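Local coordinates for protein GH127 beta-L-arabinofuranoside (Geobacillus stearothermophilus, PDB 4QK0) that probably hydrolyses beta-L-arabinofuranosidic linkages, as a member of glycoside hydrolase family 127, releasing L-arabinofuranose units from its substrates, at residues A[80-84]-A[146-150]; A[580-584]-A[595-599]. Residue numbers count along the deposited sequence, not the author numbering.

Contact 1: residues A[80-84]-A[146-150]; sequences AKWLE and HLIEA
Lys81 sets its CE over one face of the His146 ring, 3.6 Å from the ring centroid and 18° off the normal, a CH-pi contact; chi1 is m and the remaining torsions are t, so the extended chain reaches across although its CA-to-CB bond points sideways, and NZ goes on to the hydroxyl of Tyr142. Both segments are regular alpha-helix, lying nearly parallel at 16° with axes 8.1 Å apart. The small side chains of Ala80 and Ala150 allow this close approach. Ala80 CB packs 3.7 Å from His146 CB and 3.4 Å from Leu147 CD1, while Ala150 CB comes to 3.3 Å from Ala80 O and 4.0 Å from Leu83 CB. In register, Ala80 faces Leu147 (CA to CA 4.8 Å) and Glu84 faces Ala150 (4.1 Å). Two near-parallel helices, separated in sequence by others, are consistent with the (alpha/alpha)6 barrel expected of a GH127 catalytic domain, and here the pair is wholly buried, with Leu83 and Leu147 running on to helix 162-177. No direct hydrogen bond crosses the interface; instead one water donates to Glu84 OE1 at 2.9 Å and to His146 O at 2.6 Å. Glu84 OE2 (chi1 t) and Glu149 OE2 (chi1 m) lie 4.0 Å apart, like charges offset by salt bridges from Glu84 to Arg419 and from Glu149 to Lys200, with Tyr88 also hydrogen-bonded to Glu84.

Contact 2: residues A[580-584]-A[595-599]; sequences KLEAH and VITGI
An antiparallel beta hairpin in the C-terminal domain pairs Glu582 to His584 with Val595 to Thr597 (closest axis approach 4.8 Å, directions 148° apart). Backbone groups satisfy one another in two reciprocal pairs: Glu582 N donates to Thr597 O (3.0 Å) and Thr597 N to Glu582 O (2.8 Å); His584 N donates to Val595 O (3.1 Å) and Val595 N to His584 O (2.9 Å). Between them Ala583 and Ile596 form the non-hydrogen-bonded pair, CA to CA 4.4 Å; Ile596 and Gly598 are backbone hydrogen-bonded to Ala627 and Phe625. CA-H...O contacts supplement the carbonyls, as from Ala583 CA to Val595 O (3.2 Å). Ala583 and Ile596 share one face; Leu581, in the break of strand 574-586, points sideways, its CB 4.4 Å from Ile596 CG2. Glu582, His584, Val595 and Thr597 share the other. There His584 NE2 is hydrogen-bonded to Glu586 OE2, and with chi1 p the His584 ring takes Val595 CG2 over its face, a CH-pi contact 3.8 Å from the centroid.

Overall arrangement
Starting from the N terminus, strand 15-18 joins the sheet beside strand 444-450 before the helices begin. Contact 1 comes first, bringing helix 140-158 beside helix 76-92; 61 residues, rich in helix, separate segments 80-84 and 146-150. That loop is complete long before contact 2 opens, so the two follow in series, neither enclosing nor crossing the other. Next come the rest of the helical domain and the strands of the middle domain; contact 2 then closes a short hairpin, ten residues between segments 580-584 and 595-599. The centres of contact 1 and contact 2 are about 44 Å apart. As a general principle, contact 1 pairs helices far apart in sequence, contact 2 neighbouring strands of the C-terminal sheet.

Contact 1: residues A[80-84]-A[146-150]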
ATOM      1  N   ALA A  80      33.934   6.460   5.041  1.00 26.27           N
ATOM      2  CA  ALA A  80      34.500   5.184   4.667  1.00 27.67           C
ATOM      3  C   ALA A  80      34.136   4.834   3.270  1.00 24.86           C
ATOM      4  O   ALA A  80      34.976   4.412   2.480  1.00 26.29           O
ATOM      5  CB  ALA A  80      34.035   4.095   5.616  1.00 29.29           C
ATOM      6  N   LYS A  81      32.873   5.007   2.921  1.00 29.63           N
ATOM      7  CA  LYS A  81      32.424   4.595   1.589  1.00 27.68           C
ATOM      8  C   LYS A  81      33.015   5.459   0.529  1.00 24.39           C
ATOM      9  O   LYS A  81      33.283   4.977  -0.593  1.00 21.21           O
ATOM     10  CB  LYS A  81      30.895   4.606   1.470  1.00 33.42           C
ATOM     11  CG  LYS A  81      30.208   3.526   2.302  1.00 37.62           C
ATOM     12  CD  LYS A  81      28.711   3.834   2.435  1.00 42.69           C
ATOM     13  CE  LYS A  81      27.991   2.771   3.224  1.00 46.79           C
ATOM     14  NZ  LYS A  81      26.641   3.267   3.574  1.00 51.70           N
ATOM     15  N   TRP A  82      33.201   6.749   0.844  1.00 24.31           N
ATOM     16  CA  TRP A  82      33.816   7.651  -0.133  1.00 25.87           C
ATOM     17  C   TRP A  82      35.294   7.208  -0.348  1.00 24.60           C
ATOM     18  O   TRP A  82      35.746   7.058  -1.500  1.00 23.21           O
ATOM     19  CB  TRP A  82      33.694   9.121   0.321  1.00 27.70           C
ATOM     20  CG  TRP A  82      34.276  10.142  -0.600  1.00 31.02           C
ATOM     21  CD1 TRP A  82      33.633  10.792  -1.618  1.00 34.86           C
ATOM     22  CD2 TRP A  82      35.625  10.615  -0.621  1.00 31.84           C
ATOM     23  NE1 TRP A  82      34.509  11.626  -2.266  1.00 35.59           N
ATOM     24  CE2 TRP A  82      35.724  11.554  -1.659  1.00 33.28           C
ATOM     25  CE3 TRP A  82      36.748  10.363   0.155  1.00 32.22           C
ATOM     26  CZ2 TRP A  82      36.911  12.221  -1.953  1.00 35.67           C
ATOM     27  CZ3 TRP A  82      37.923  11.056  -0.124  1.00 34.36           C
ATOM     28  CH2 TRP A  82      37.990  11.965  -1.167  1.00 31.73           C
ATOM     29  N   LEU A  83      36.013   6.926   0.746  1.00 25.12           N
ATOM     30  CA  LEU A  83      37.414   6.426   0.616  1.00 26.40           C
ATOM     31  C   LEU A  83      37.509   5.127  -0.189  1.00 26.22           C
ATOM     32  O   LEU A  83      38.388   4.965  -1.026  1.00 27.81           O
ATOM     33  CB  LEU A  83      38.045   6.215   1.970  1.00 26.85           C
ATOM     34  CG  LEU A  83      38.381   7.517   2.732  1.00 25.83           C
ATOM     35  CD1 LEU A  83      38.710   7.210   4.171  1.00 25.48           C
ATOM     36  CD2 LEU A  83      39.530   8.243   2.078  1.00 27.55           C
ATOM     37  N   GLU A  84      36.559   4.231   0.021  1.00 26.97           N
ATOM     38  CA  GLU A  84      36.572   2.966  -0.670  1.00 24.96           C
ATOM     39  C   GLU A  84      36.395   3.156  -2.143  1.00 24.46           C
ATOM     40  O   GLU A  84      37.118   2.557  -2.968  1.00 22.35           O
ATOM     41  CB  GLU A  84      35.524   1.998  -0.114  1.00 24.79           C
ATOM     42  CG  GLU A  84      35.697   0.590  -0.708  1.00 28.16           C
ATOM     43  CD  GLU A  84      34.565  -0.392  -0.396  1.00 29.65           C
ATOM     44  OE1 GLU A  84      33.795  -0.131   0.535  1.00 30.56           O
ATOM     45  OE2 GLU A  84      34.479  -1.444  -1.078  1.00 32.24           O
ATOM     46  N   HIS A 146      32.796  -0.735   7.553  1.00 19.82           N
ATOM     47  CA  HIS A 146      32.947   0.040   6.344  1.00 19.74           C
ATOM     48  C   HIS A 146      34.322   0.642   6.225  1.00 18.68           C
ATOM     49  O   HIS A 146      34.865   0.715   5.141  1.00 19.19           O
ATOM     50  CB  HIS A 146      31.855   1.112   6.206  1.00 20.46           C
ATOM     51  CG  HIS A 146      30.670   0.610   5.458  1.00 22.30           C
ATOM     52  ND1 HIS A 146      29.448   0.390   6.061  1.00 22.98           N
ATOM     53  CD2 HIS A 146      30.562   0.111   4.202  1.00 21.44           C
ATOM     54  CE1 HIS A 146      28.630  -0.175   5.192  1.00 20.38           C
ATOM     55  NE2 HIS A 146      29.269  -0.329   4.060  1.00 21.06           N
ATOM     56  N   LEU A 147      34.849   1.100   7.333  1.00 20.10           N
ATOM     57  CA  LEU A 147      36.224   1.652   7.369  1.00 23.32           C
ATOM     58  C   LEU A 147      37.312   0.581   7.023  1.00 23.04           C
ATOM     59  O   LEU A 147      38.226   0.835   6.275  1.00 22.73           O
ATOM     60  CB  LEU A 147      36.479   2.190   8.764  1.00 23.27           C
ATOM     61  CG  LEU A 147      36.454   3.646   9.206  1.00 25.91           C
ATOM     62  CD1 LEU A 147      36.313   4.680   8.116  1.00 27.95           C
ATOM     63  CD2 LEU A 147      35.553   3.883  10.402  1.00 28.36           C
ATOM     64  N   ILE A 148      37.154  -0.624   7.593  1.00 25.25           N
ATOM     65  CA  ILE A 148      37.979  -1.790   7.205  1.00 24.32           C
ATOM     66  C   ILE A 148      37.935  -2.023   5.706  1.00 26.67           C
ATOM     67  O   ILE A 148      38.983  -2.098   5.049  1.00 25.97           O
ATOM     68  CB  ILE A 148      37.524  -3.022   7.938  1.00 23.36           C
ATOM     69  CG1 ILE A 148      37.912  -2.917   9.425  1.00 24.23           C
ATOM     70  CG2 ILE A 148      38.122  -4.255   7.310  1.00 25.01           C
ATOM     71  CD1 ILE A 148      37.264  -3.929  10.348  1.00 25.04           C
ATOM     72  N   GLU A 149      36.737  -2.059   5.123  1.00 25.58           N
ATOM     73  CA  GLU A 149      36.669  -2.294   3.675  1.00 24.05           C
ATOM     74  C   GLU A 149      37.423  -1.230   2.962  1.00 23.20           C
ATOM     75  O   GLU A 149      38.051  -1.512   1.944  1.00 24.03           O
ATOM     76  CB  GLU A 149      35.240  -2.324   3.138  1.00 25.25           C
ATOM     77  CG  GLU A 149      34.386  -3.492   3.564  1.00 25.68           C
ATOM     78  CD  GLU A 149      33.081  -3.577   2.734  1.00 28.22           C
ATOM     79  OE1 GLU A 149      32.002  -3.148   3.214  1.00 26.20           O
ATOM     80  OE2 GLU A 149      33.146  -4.110   1.604  1.00 28.63           O
ATOM     81  N   ALA A 150      37.323   0.016   3.430  1.00 22.05           N
ATOM     82  CA  ALA A 150      37.959   1.099   2.673  1.00 24.66           C
ATOM     83  C   ALA A 150      39.495   0.942   2.755  1.00 24.63           C
ATOM     84  O   ALA A 150      40.190   1.157   1.783  1.00 24.40           O
ATOM     85  CB  ALA A 150      37.570   2.451   3.255  1.00 25.09           C
TER
HETATM   86  O   HOH W   1      33.231   1.050   3.090  1.00 31.82           O

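Contact 2: residues A[580-584]-A[595-599]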
ATOM      1  N   LYS A 580       4.056  -8.055 -33.020  1.00 59.65           N
ATOM      2  CA  LYS A 580       5.385  -8.308 -33.522  1.00 66.57           C
ATOM      3  C   LYS A 580       6.305  -7.220 -33.038  1.00 52.39           C
ATOM      4  O   LYS A 580       6.145  -6.051 -33.359  1.00 48.00           O
ATOM      5  CB  LYS A 580       5.345  -8.478 -35.041  1.00 78.38           C
ATOM      6  CG  LYS A 580       4.382  -9.593 -35.461  1.00 84.87           C
ATOM      7  CD  LYS A 580       4.815 -11.005 -35.071  1.00 84.15           C
ATOM      8  CE  LYS A 580       5.382 -11.725 -36.276  1.00 85.28           C
ATOM      9  NZ  LYS A 580       4.344 -12.127 -37.260  1.00 84.19           N
ATOM     10  N   LEU A 581       7.253  -7.628 -32.206  1.00 47.04           N
ATOM     11  CA  LEU A 581       8.137  -6.692 -31.558  1.00 45.62           C
ATOM     12  C   LEU A 581       9.461  -6.633 -32.308  1.00 43.63           C
ATOM     13  O   LEU A 581       9.891  -7.622 -32.877  1.00 44.62           O
ATOM     14  CB  LEU A 581       8.371  -7.096 -30.109  1.00 46.05           C
ATOM     15  CG  LEU A 581       7.375  -7.018 -28.973  1.00 50.53           C
ATOM     16  CD1 LEU A 581       5.979  -6.803 -29.479  1.00 53.98           C
ATOM     17  CD2 LEU A 581       7.454  -8.221 -28.037  1.00 47.59           C
ATOM     18  N   GLU A 582      10.085  -5.461 -32.311  1.00 45.12           N
ATOM     19  CA  GLU A 582      11.328  -5.213 -33.031  1.00 45.70           C
ATOM     20  C   GLU A 582      12.228  -4.391 -32.126  1.00 39.92           C
ATOM     21  O   GLU A 582      11.748  -3.657 -31.292  1.00 40.38           O
ATOM     22  CB  GLU A 582      11.100  -4.414 -34.322  1.00 50.26           C
ATOM     23  CG  GLU A 582      10.100  -4.996 -35.326  1.00 64.75           C
ATOM     24  CD  GLU A 582      10.702  -6.031 -36.277  1.00 80.75           C
ATOM     25  OE1 GLU A 582      10.042  -6.406 -37.277  1.00 87.61           O
ATOM     26  OE2 GLU A 582      11.835  -6.479 -36.037  1.00 88.82           O
ATOM     27  N   ALA A 583      13.538  -4.522 -32.304  1.00 37.19           N
ATOM     28  CA  ALA A 583      14.512  -3.765 -31.544  1.00 37.85           C
ATOM     29  C   ALA A 583      15.444  -3.087 -32.476  1.00 33.63           C
ATOM     30  O   ALA A 583      15.787  -3.642 -33.486  1.00 30.72           O
ATOM     31  CB  ALA A 583      15.298  -4.684 -30.626  1.00 39.31           C
ATOM     32  N   HIS A 584      15.881  -1.894 -32.133  1.00 35.34           N
ATOM     33  CA  HIS A 584      16.950  -1.269 -32.919  1.00 37.84           C
ATOM     34  C   HIS A 584      17.658  -0.253 -32.066  1.00 36.56           C
ATOM     35  O   HIS A 584      17.124   0.230 -31.050  1.00 39.43           O
ATOM     36  CB  HIS A 584      16.400  -0.585 -34.194  1.00 38.11           C
ATOM     37  CG  HIS A 584      15.538   0.602 -33.909  1.00 35.11           C
ATOM     38  ND1 HIS A 584      14.194   0.489 -33.634  1.00 38.88           N
ATOM     39  CD2 HIS A 584      15.829   1.918 -33.796  1.00 35.98           C
ATOM     40  CE1 HIS A 584      13.689   1.680 -33.362  1.00 33.98           C
ATOM     41  NE2 HIS A 584      14.661   2.567 -33.457  1.00 36.44           N
ATOM     42  N   VAL A 595      16.130   0.281 -28.354  1.00 27.20           N
ATOM     43  CA  VAL A 595      14.727   0.460 -27.950  1.00 28.07           C
ATOM     44  C   VAL A 595      13.942  -0.664 -28.541  1.00 27.97           C
ATOM     45  O   VAL A 595      14.364  -1.275 -29.515  1.00 30.32           O
ATOM     46  CB  VAL A 595      14.134   1.799 -28.416  1.00 28.42           C
ATOM     47  CG1 VAL A 595      14.965   2.939 -27.915  1.00 28.28           C
ATOM     48  CG2 VAL A 595      14.057   1.852 -29.932  1.00 31.01           C
ATOM     49  N   ILE A 596      12.776  -0.946 -27.953  1.00 30.28           N
ATOM     50  CA  ILE A 596      11.881  -1.997 -28.471  1.00 30.20           C
ATOM     51  C   ILE A 596      10.562  -1.368 -28.877  1.00 30.93           C
ATOM     52  O   ILE A 596      10.031  -0.525 -28.156  1.00 36.04           O
ATOM     53  CB  ILE A 596      11.640  -3.066 -27.404  1.00 30.18           C
ATOM     54  CG1 ILE A 596      12.933  -3.834 -27.171  1.00 29.68           C
ATOM     55  CG2 ILE A 596      10.501  -3.995 -27.801  1.00 28.90           C
ATOM     56  CD1 ILE A 596      12.863  -4.757 -26.010  1.00 29.31           C
ATOM     57  N   THR A 597      10.049  -1.740 -30.052  1.00 31.59           N
ATOM     58  CA  THR A 597       8.842  -1.121 -30.565  1.00 36.96           C
ATOM     59  C   THR A 597       7.890  -2.175 -31.007  1.00 34.71           C
ATOM     60  O   THR A 597       8.285  -3.273 -31.352  1.00 39.55           O
ATOM     61  CB  THR A 597       9.104  -0.096 -31.726  1.00 36.99           C
ATOM     62  OG1 THR A 597       9.627  -0.776 -32.861  1.00 43.67           O
ATOM     63  CG2 THR A 597      10.093   1.004 -31.326  1.00 36.76           C
ATOM     64  N   GLY A 598       6.623  -1.794 -31.047  1.00 37.38           N
ATOM     65  CA  GLY A 598       5.554  -2.673 -31.528  1.00 36.87           C
ATOM     66  C   GLY A 598       4.221  -1.973 -31.466  1.00 36.61           C
ATOM     67  O   GLY A 598       4.139  -0.732 -31.351  1.00 37.56           O
ATOM     68  N   ILE A 599       3.170  -2.764 -31.543  1.00 40.44           N
ATOM     69  CA  ILE A 599       1.796  -2.241 -31.602  1.00 46.44           C
ATOM     70  C   ILE A 599       1.073  -2.792 -30.404  1.00 41.83           C
ATOM     71  O   ILE A 599       0.933  -3.972 -30.300  1.00 43.35           O
ATOM     72  CB  ILE A 599       1.037  -2.686 -32.904  1.00 51.94           C
ATOM     73  CG1 ILE A 599       1.752  -2.197 -34.176  1.00 51.00           C
ATOM     74  CG2 ILE A 599      -0.417  -2.160 -32.955  1.00 56.70           C
ATOM     75  CD1 ILE A 599       1.949  -0.699 -34.253  1.00 55.86           C
TER